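Side-chain contacts in endoglucanase E (Clostridium thermocellum, PDB 2WAO), which is the esterase domain of a cellulase, probably removing acetyl groups from plant cell-wall polysaccharides, and binds cello-oligosaccharide in its active-site cleft: residues T181-Y184 and P190-M193; T223-T228 and T234-A239; T238-L243 and I256-G261. One frame throughout, in Å; residues are numbered along the deposited sequence. Where two conformers were deposited one is given.

Contact 1 (T181-Y184 and P190-M193); sequences TMNY and PLIM. With BGC (beta-D-glucopyranose), chain B; BGC (beta-D-glucopyranose), chain C.
The backbones of M182 and L191 run closest together here, their CA atoms 6.7 Å apart, where the loop following strand 168-174 returns toward helix 192-195. This loop belongs to the SGNH-hydrolase (GDSL-like) domain and lines its glycan pocket. L191, at the N-cap position of that helix, packs both methyls on the loop: L191 CD1 lies 3.6 Å from T181 C, and L191 CD2 is 3.4 Å from M182 N. The leucine CG stands anti to its own carbonyl carbon (chi1 -66°), and from there the branches reach the backbone of T181 and M182, CD2 also touching N183 OD1. N183 crosses L191 obliquely and adds a weak, bent bond from ND2 to P190 O, 3.3 Å long with an N-H...O angle of 145°. Its amide has further partners in the same loop, since OD1 accepts from G179 N and ND2 makes another weak bond to G189 O. Y184 lays one ring face against the chain B glucose, a stacking of sugar on aromatic face consistent with CH-pi contact, while the chain C glucose approaches obliquely through O3. Of the two glucoses, the chain B one comes closest, its C5 lying 3.6 Å from Y184 CG, offset toward the ring's rim.

Contact 2 (T223-T228 and T234-A239); sequences TNDFST and TKFVTA
F226 drives one edge of its ring into the face of F236, and this T-shaped pair is the compact part of the contact. The centroids are 5.1 Å apart and the planes meet at 73°, with F226 CE2 standing 3.6 Å above the F236 plane, over the centre of the ring. F236 extends with CG anti to the backbone N (chi1 -177°), which carries its ring from helix 233-250 across to the short, weakly bonded helical turn at 223-226. D225 closes in on the same ring from its edge: D225 OD2 lies 3.7 Å from F236 CE1, with the carboxylate plane turned 68° from that of the ring. This is packing against ring C-H, and the acid spends its bonding elsewhere, OD1 accepting from T181 N and OD2 from L180 N. The turn follows the central strand 216-220 of the parallel sheet in the SGNH-hydrolase alpha/beta/alpha fold, and helix 233-250 leads on to the next strand, 255-260. Helix 266-285 completes the apolar cluster, Y275 meeting both phenylalanines. Away from these rings the segments diverge. On the solvent side of helix 233-250, T238 OG1 bonds back to T234 O at 2.9 Å, an oxygen that also takes the helical bond from T238 N. The exposed T228 stands well apart from 234-239.

Contact 3 (T238-L243 and I256-G261); sequences TAYKNL and IFCCVG
Y240 OH is held by a water at 2.7 Å, and that water probably donates to C259 O at 2.6 Å, bridging helix 233-250 to strand 255-260. The water sits at the edge of the tyrosine ring, in its plane. Around this bridge the rest is van der Waals contact: Y240 OH rests 3.3 Å from C258 CB, and C258 SG is 3.7 Å from Y240 CE2. This Cys sulfur-aromatic approach is oblique, SG being 4.9 Å from the centroid of the Y240 ring and 67° off the ring normal. Y240 has CG roughly anti to its backbone N, chi1 -152°, which sends the phenol from the helix toward the sheet. The pair packs the helix onto the parallel sheet of the SGNH-hydrolase fold, in the crossover that links strand 216-220 through helix 233-250 to strand 255-260. I219 of the neighbouring strand also touches Y240, and V276 and V280 of helix 266-285 pack on Y240 and C258 respectively. The chemistry suggests that the water lets the buried hydroxyl find a polar partner in a main-chain carbonyl among apolar side chains, while sulfur and ring probably add dispersion contact.

Contact 1 is a surface contact beside the bound glucan, whereas contacts 2 and 3 are buried and both draw on helix 233-250, sharing T238 and A239. Their chemistry follows their place: weak amide bonding and methyl-to-backbone packing in the loop, aromatic packing between helix and turn, and a water-bridged phenol with a sulfur neighbour where the helix meets the sheet. The carboxylate of D225 joins contacts 1 and 2. Between contacts 1 and 3 the touch is slighter and apolar, T181 CG2 lying 4.1 Å from A239 CB. All three belong to the GDSL-like esterase domain.

Contact 1 (T181-Y184 and P190-M193)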
loop_
_atom_site.group_PDB
_atom_site.type_symbol
_atom_site.label_atom_id
_atom_site.label_comp_id
_atom_site.label_asym_id
_atom_site.label_seq_id
_atom_site.Cartn_x
_atom_site.Cartn_y
_atom_site.Cartn_z
ATOM N N THR A 181 8.552 6.387 -15.960
ATOM C CA THR A 181 9.632 6.399 -17.021
ATOM C C THR A 181 11.038 6.225 -16.467
ATOM O O THR A 181 12.001 5.973 -17.247
ATOM C CB THR A 181 9.634 7.735 -17.853
ATOM O OG1 THR A 181 10.124 8.794 -17.034
ATOM C CG2 THR A 181 8.232 8.060 -18.343
ATOM N N MET A 182 11.179 6.408 -15.156
ATOM C CA MET A 182 12.478 6.379 -14.469
ATOM C C MET A 182 12.245 6.151 -12.991
ATOM O O MET A 182 11.166 6.452 -12.486
ATOM C CB MET A 182 13.236 7.709 -14.686
ATOM C CG MET A 182 12.502 8.882 -14.076
ATOM S SD MET A 182 13.296 10.451 -14.397
ATOM C CE MET A 182 14.624 10.260 -13.249
ATOM N N ASN A 183 13.259 5.636 -12.302
ATOM C CA ASN A 183 13.256 5.551 -10.861
ATOM C C ASN A 183 13.978 6.762 -10.279
ATOM O O ASN A 183 14.601 7.511 -11.013
ATOM C CB ASN A 183 13.887 4.224 -10.442
ATOM C CG ASN A 183 13.066 3.059 -10.963
ATOM O OD1 ASN A 183 11.826 3.089 -10.912
ATOM N ND2 ASN A 183 13.728 2.118 -11.598
ATOM N N TYR A 184 13.864 6.955 -8.981
ATOM C CA TYR A 184 14.519 8.076 -8.292
ATOM C C TYR A 184 15.989 8.265 -8.724
ATOM O O TYR A 184 16.766 7.325 -8.687
ATOM C CB TYR A 184 14.463 7.911 -6.764
ATOM C CG TYR A 184 15.131 9.115 -6.142
ATOM C CD1 TYR A 184 14.510 10.366 -6.173
ATOM C CD2 TYR A 184 16.431 9.021 -5.635
ATOM C CE1 TYR A 184 15.167 11.493 -5.674
ATOM C CE2 TYR A 184 17.089 10.148 -5.123
ATOM C CZ TYR A 184 16.436 11.359 -5.144
ATOM O OH TYR A 184 17.083 12.455 -4.637
ATOM N N PRO A 190 13.522 -2.025 -12.735
ATOM C CA PRO A 190 12.146 -2.207 -13.190
ATOM C C PRO A 190 11.293 -0.972 -12.856
ATOM O O PRO A 190 11.479 -0.345 -11.827
ATOM C CB PRO A 190 11.665 -3.415 -12.370
ATOM C CG PRO A 190 13.001 -4.202 -12.037
ATOM C CD PRO A 190 13.970 -3.089 -11.794
ATOM N N LEU A 191 10.375 -0.643 -13.741
ATOM C CA LEU A 191 9.484 0.503 -13.533
ATOM C C LEU A 191 8.144 -0.053 -13.073
ATOM O O LEU A 191 7.959 -1.282 -12.993
ATOM C CB LEU A 191 9.365 1.306 -14.832
ATOM C CG LEU A 191 10.637 2.015 -15.340
ATOM C CD1 LEU A 191 10.422 2.637 -16.707
ATOM C CD2 LEU A 191 11.085 3.071 -14.298
ATOM N N ILE A 192 7.185 0.833 -12.804
ATOM C CA ILE A 192 5.956 0.336 -12.184
ATOM C C ILE A 192 5.283 -0.734 -13.050
ATOM O O ILE A 192 4.803 -1.773 -12.518
ATOM C CB ILE A 192 5.007 1.510 -11.765
ATOM C CG1 ILE A 192 3.780 0.933 -10.995
ATOM C CG2 ILE A 192 4.619 2.336 -12.990
ATOM C CD1 ILE A 192 4.249 0.375 -9.571
ATOM N N MET A 193 5.247 -0.569 -14.371
ATOM C CA MET A 193 4.507 -1.549 -15.187
ATOM C C MET A 193 5.181 -2.916 -15.207
ATOM O O MET A 193 4.531 -3.930 -15.490
ATOM C CB MET A 193 4.233 -1.037 -16.595
ATOM C CG MET A 193 2.881 -0.268 -16.714
ATOM S SD MET A 193 1.418 -1.342 -16.725
ATOM C CE MET A 193 1.792 -2.390 -18.131
HETATM C C2 BGC B . 16.040 9.539 -0.918
HETATM C C3 BGC B . 16.389 8.249 -1.645
HETATM C C4 BGC B . 15.107 7.468 -1.956
HETATM C C5 BGC B . 14.145 8.383 -2.746
HETATM C C6 BGC B . 12.838 7.710 -3.211
HETATM C C1 BGC B . 15.018 10.329 -1.730
HETATM O O2 BGC B . 17.239 10.279 -0.668
HETATM O O3 BGC B . 17.257 7.455 -0.824
HETATM O O4 BGC B . 15.577 6.516 -2.774
HETATM O O5 BGC B . 13.867 9.538 -1.957
HETATM O O6 BGC B . 12.129 7.254 -2.072
HETATM C C2 BGC C . 12.560 14.049 -2.816
HETATM C C3 BGC C . 12.862 12.688 -2.192
HETATM C C4 BGC C . 14.325 12.589 -1.792
HETATM C C5 BGC C . 14.729 13.773 -0.906
HETATM C C6 BGC C . 16.253 13.741 -0.760
HETATM C C1 BGC C . 13.031 15.173 -1.874
HETATM O O2 BGC C . 11.166 14.188 -3.076
HETATM O O3 BGC C . 12.532 11.670 -3.110
HETATM O O4 BGC C . 14.623 11.516 -1.053
HETATM O O5 BGC C . 14.384 15.040 -1.480
HETATM O O6 BGC C . 16.528 14.864 0.007
#

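Contact 2 (T223-T228 and T234-A239)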
loop_
_atom_site.group_PDB
_atom_site.type_symbol
_atom_site.label_atom_id
_atom_site.label_comp_id
_atom_site.label_asym_id
_atom_site.label_seq_id
_atom_site.Cartn_x
_atom_site.Cartn_y
_atom_site.Cartn_z
ATOM N N THR A 223 6.153 11.258 -8.930
ATOM C CA THR A 223 7.171 11.954 -8.099
ATOM C C THR A 223 8.610 11.667 -8.545
ATOM O O THR A 223 9.440 12.593 -8.692
ATOM C CB THR A 223 7.025 11.640 -6.560
ATOM O OG1 THR A 223 5.720 12.046 -6.147
ATOM C CG2 THR A 223 8.032 12.443 -5.722
ATOM N N ASN A 224 8.886 10.406 -8.846
ATOM C CA ASN A 224 10.258 10.041 -9.203
ATOM C C ASN A 224 10.566 10.444 -10.638
ATOM O O ASN A 224 11.721 10.550 -11.011
ATOM C CB ASN A 224 10.508 8.544 -8.889
ATOM C CG ASN A 224 10.429 8.294 -7.437
ATOM O OD1 ASN A 224 9.498 7.598 -6.941
ATOM N ND2 ASN A 224 11.275 8.980 -6.702
ATOM N N ASP A 225 9.526 10.653 -11.440
ATOM C CA ASP A 225 9.695 11.153 -12.821
ATOM C C ASP A 225 10.034 12.658 -12.900
ATOM O O ASP A 225 10.452 13.123 -13.952
ATOM C CB ASP A 225 8.454 10.851 -13.650
ATOM C CG ASP A 225 8.219 9.324 -13.785
ATOM O OD1 ASP A 225 8.883 8.710 -14.648
ATOM O OD2 ASP A 225 7.404 8.737 -13.022
ATOM N N PHE A 226 9.809 13.401 -11.810
ATOM C CA PHE A 226 10.042 14.867 -11.805
ATOM C C PHE A 226 10.831 15.387 -10.625
ATOM O O PHE A 226 10.987 16.610 -10.499
ATOM C CB PHE A 226 8.686 15.651 -11.942
ATOM C CG PHE A 226 7.989 15.355 -13.197
ATOM C CD1 PHE A 226 8.322 16.064 -14.382
ATOM C CD2 PHE A 226 7.045 14.300 -13.256
ATOM C CE1 PHE A 226 7.753 15.764 -15.590
ATOM C CE2 PHE A 226 6.458 13.976 -14.495
ATOM C CZ PHE A 226 6.802 14.712 -15.658
ATOM N N SER A 227 11.354 14.520 -9.747
ATOM C CA SER A 227 12.054 15.041 -8.582
ATOM C C SER A 227 13.531 15.351 -8.856
ATOM O O SER A 227 14.131 16.045 -8.097
ATOM C CB SER A 227 11.890 14.165 -7.331
ATOM O OG SER A 227 12.460 12.865 -7.557
ATOM N N THR A 228 14.117 14.804 -9.922
ATOM C CA THR A 228 15.512 15.115 -10.215
ATOM C C THR A 228 15.586 15.692 -11.627
ATOM O O THR A 228 15.620 16.925 -11.773
ATOM C CB THR A 228 16.465 13.900 -9.965
ATOM O OG1 THR A 228 15.997 12.774 -10.714
ATOM C CG2 THR A 228 16.538 13.553 -8.444
ATOM N N THR A 234 6.090 13.318 -23.861
ATOM C CA THR A 234 5.466 12.228 -24.621
ATOM C C THR A 234 5.657 10.858 -23.954
ATOM O O THR A 234 4.695 10.068 -23.853
ATOM C CB THR A 234 5.953 12.242 -26.107
ATOM O OG1 THR A 234 5.627 13.525 -26.663
ATOM C CG2 THR A 234 5.217 11.204 -26.898
ATOM N N LYS A 235 6.865 10.625 -23.471
ATOM C CA LYS A 235 7.257 9.395 -22.801
ATOM C C LYS A 235 6.403 9.168 -21.539
ATOM O O LYS A 235 5.818 8.100 -21.346
ATOM C CB LYS A 235 8.731 9.457 -22.432
ATOM C CG LYS A 235 9.270 8.174 -21.801
ATOM C CD LYS A 235 10.809 8.206 -21.514
ATOM C CE LYS A 235 11.340 6.765 -21.424
ATOM N NZ LYS A 235 12.599 6.590 -20.601
ATOM N N PHE A 236 6.329 10.201 -20.715
ATOM C CA PHE A 236 5.540 10.160 -19.473
ATOM C C PHE A 236 4.014 9.972 -19.700
ATOM O O PHE A 236 3.376 9.114 -19.051
ATOM C CB PHE A 236 5.834 11.400 -18.601
ATOM C CG PHE A 236 5.089 11.371 -17.268
ATOM C CD1 PHE A 236 5.631 10.698 -16.171
ATOM C CD2 PHE A 236 3.833 11.955 -17.153
ATOM C CE1 PHE A 236 4.951 10.647 -14.947
ATOM C CE2 PHE A 236 3.132 11.906 -15.945
ATOM C CZ PHE A 236 3.681 11.258 -14.851
ATOM N N VAL A 237 3.440 10.784 -20.589
ATOM C CA VAL A 237 2.037 10.712 -20.880
ATOM C C VAL A 237 1.699 9.341 -21.469
ATOM O O VAL A 237 0.729 8.711 -21.065
ATOM C CB VAL A 237 1.598 11.869 -21.790
ATOM C CG1 VAL A 237 0.148 11.613 -22.336
ATOM C CG2 VAL A 237 1.637 13.204 -20.961
ATOM N N THR A 238 2.517 8.872 -22.406
ATOM C CA THR A 238 2.266 7.523 -22.983
ATOM C C THR A 238 2.353 6.401 -21.919
ATOM O O THR A 238 1.549 5.492 -21.926
ATOM C CB THR A 238 3.198 7.279 -24.208
ATOM O OG1 THR A 238 2.883 8.248 -25.224
ATOM C CG2 THR A 238 2.995 5.878 -24.788
ATOM N N ALA A 239 3.330 6.502 -21.020
ATOM C CA ALA A 239 3.573 5.528 -19.957
ATOM C C ALA A 239 2.364 5.523 -19.011
ATOM O O ALA A 239 1.906 4.466 -18.585
ATOM C CB ALA A 239 4.895 5.852 -19.187
#

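Contact 3 (T238-L243 and I256-G261)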
loop_
_atom_site.group_PDB
_atom_site.type_symbol
_atom_site.label_atom_id
_atom_site.label_comp_id
_atom_site.label_asym_id
_atom_site.label_seq_id
_atom_site.Cartn_x
_atom_site.Cartn_y
_atom_site.Cartn_z
ATOM N N THR A 238 2.517 8.872 -22.406
ATOM C CA THR A 238 2.266 7.523 -22.983
ATOM C C THR A 238 2.353 6.401 -21.919
ATOM O O THR A 238 1.549 5.492 -21.926
ATOM C CB THR A 238 3.198 7.279 -24.208
ATOM O OG1 THR A 238 2.883 8.248 -25.224
ATOM C CG2 THR A 238 2.995 5.878 -24.788
ATOM N N ALA A 239 3.330 6.502 -21.020
ATOM C CA ALA A 239 3.573 5.528 -19.957
ATOM C C ALA A 239 2.364 5.523 -19.011
ATOM O O ALA A 239 1.906 4.466 -18.585
ATOM C CB ALA A 239 4.895 5.852 -19.187
ATOM N N TYR A 240 1.868 6.728 -18.674
ATOM C CA TYR A 240 0.739 6.834 -17.761
ATOM C C TYR A 240 -0.510 6.230 -18.413
ATOM O O TYR A 240 -1.199 5.425 -17.797
ATOM C CB TYR A 240 0.529 8.310 -17.317
ATOM C CG TYR A 240 -0.125 8.437 -15.932
ATOM C CD1 TYR A 240 0.489 9.159 -14.913
ATOM C CD2 TYR A 240 -1.366 7.835 -15.646
ATOM C CE1 TYR A 240 -0.068 9.281 -13.652
ATOM C CE2 TYR A 240 -1.933 7.935 -14.349
ATOM C CZ TYR A 240 -1.280 8.646 -13.373
ATOM O OH TYR A 240 -1.860 8.756 -12.116
ATOM N N LYS A 241 -0.770 6.593 -19.675
ATOM C CA LYS A 241 -1.860 5.995 -20.450
ATOM C C LYS A 241 -1.750 4.460 -20.540
ATOM O O LYS A 241 -2.758 3.792 -20.396
ATOM C CB LYS A 241 -1.966 6.621 -21.848
ATOM C CG LYS A 241 -2.429 8.065 -21.777
ATOM C CD LYS A 241 -2.448 8.715 -23.142
ATOM C CE LYS A 241 -3.144 10.090 -23.098
ATOM N NZ LYS A 241 -3.207 10.767 -24.455
ATOM N N ASN A 242 -0.552 3.939 -20.745
ATOM C CA ASN A 242 -0.315 2.486 -20.791
ATOM C C ASN A 242 -0.791 1.823 -19.504
ATOM O O ASN A 242 -1.443 0.769 -19.521
ATOM C CB ASN A 242 1.186 2.213 -20.927
ATOM C CG ASN A 242 1.695 2.353 -22.343
ATOM O OD1 ASN A 242 0.933 2.324 -23.315
ATOM N ND2 ASN A 242 3.012 2.481 -22.468
ATOM N N LEU A 243 -0.445 2.465 -18.373
ATOM C CA LEU A 243 -0.792 1.949 -17.052
ATOM C C LEU A 243 -2.322 1.938 -16.868
ATOM O O LEU A 243 -2.882 0.913 -16.496
ATOM C CB LEU A 243 -0.084 2.740 -15.914
ATOM C CG LEU A 243 -0.546 2.314 -14.506
ATOM C CD1 LEU A 243 -0.277 0.786 -14.272
ATOM C CD2 LEU A 243 0.089 3.235 -13.464
ATOM N N ILE A 256 -11.129 4.916 -11.558
ATOM C CA ILE A 256 -9.648 5.079 -11.456
ATOM C C ILE A 256 -9.332 6.530 -11.046
ATOM O O ILE A 256 -9.729 7.481 -11.757
ATOM C CB ILE A 256 -8.921 4.722 -12.790
ATOM C CG1 ILE A 256 -9.232 3.252 -13.178
ATOM C CG2 ILE A 256 -7.362 4.971 -12.682
ATOM C CD1 ILE A 256 -8.708 2.856 -14.604
ATOM N N PHE A 257 -8.608 6.694 -9.937
ATOM C CA PHE A 257 -8.253 8.047 -9.411
ATOM C C PHE A 257 -6.776 8.282 -9.615
ATOM O O PHE A 257 -5.949 7.527 -9.068
ATOM C CB PHE A 257 -8.632 8.132 -7.920
ATOM C CG PHE A 257 -10.102 8.143 -7.702
ATOM C CD1 PHE A 257 -10.788 9.367 -7.570
ATOM C CD2 PHE A 257 -10.816 6.938 -7.602
ATOM C CE1 PHE A 257 -12.168 9.385 -7.367
ATOM C CE2 PHE A 257 -12.197 6.954 -7.411
ATOM C CZ PHE A 257 -12.870 8.160 -7.291
ATOM N N CYS A 258 -6.454 9.270 -10.449
ATOM C CA CYS A 258 -5.049 9.617 -10.791
ATOM C C CYS A 258 -4.589 10.812 -9.955
ATOM O O CYS A 258 -5.206 11.900 -10.020
ATOM C CB CYS A 258 -4.952 9.965 -12.279
ATOM S SG CYS A 258 -5.410 8.581 -13.322
ATOM N N CYS A 259 -3.545 10.634 -9.150
ATOM C CA CYS A 259 -3.289 11.607 -8.054
ATOM C C CYS A 259 -1.918 12.227 -8.167
ATOM O O CYS A 259 -0.965 11.543 -8.533
ATOM C CB CYS A 259 -3.391 10.932 -6.672
ATOM S SG CYS A 259 -4.933 10.080 -6.354
ATOM N N VAL A 260 -1.821 13.521 -7.866
ATOM C CA VAL A 260 -0.527 14.195 -7.836
ATOM C C VAL A 260 -0.350 14.840 -6.445
ATOM O O VAL A 260 -1.253 15.475 -5.956
ATOM C CB VAL A 260 -0.471 15.268 -8.971
ATOM C CG1 VAL A 260 0.741 16.112 -8.837
ATOM C CG2 VAL A 260 -0.439 14.559 -10.360
ATOM N N GLY A 261 0.817 14.673 -5.835
ATOM C CA GLY A 261 1.180 15.378 -4.598
ATOM C C GLY A 261 1.379 14.322 -3.527
ATOM O O GLY A 261 1.003 13.176 -3.725
HETATM O O HOH W 1 -0.168 9.796 -10.339
#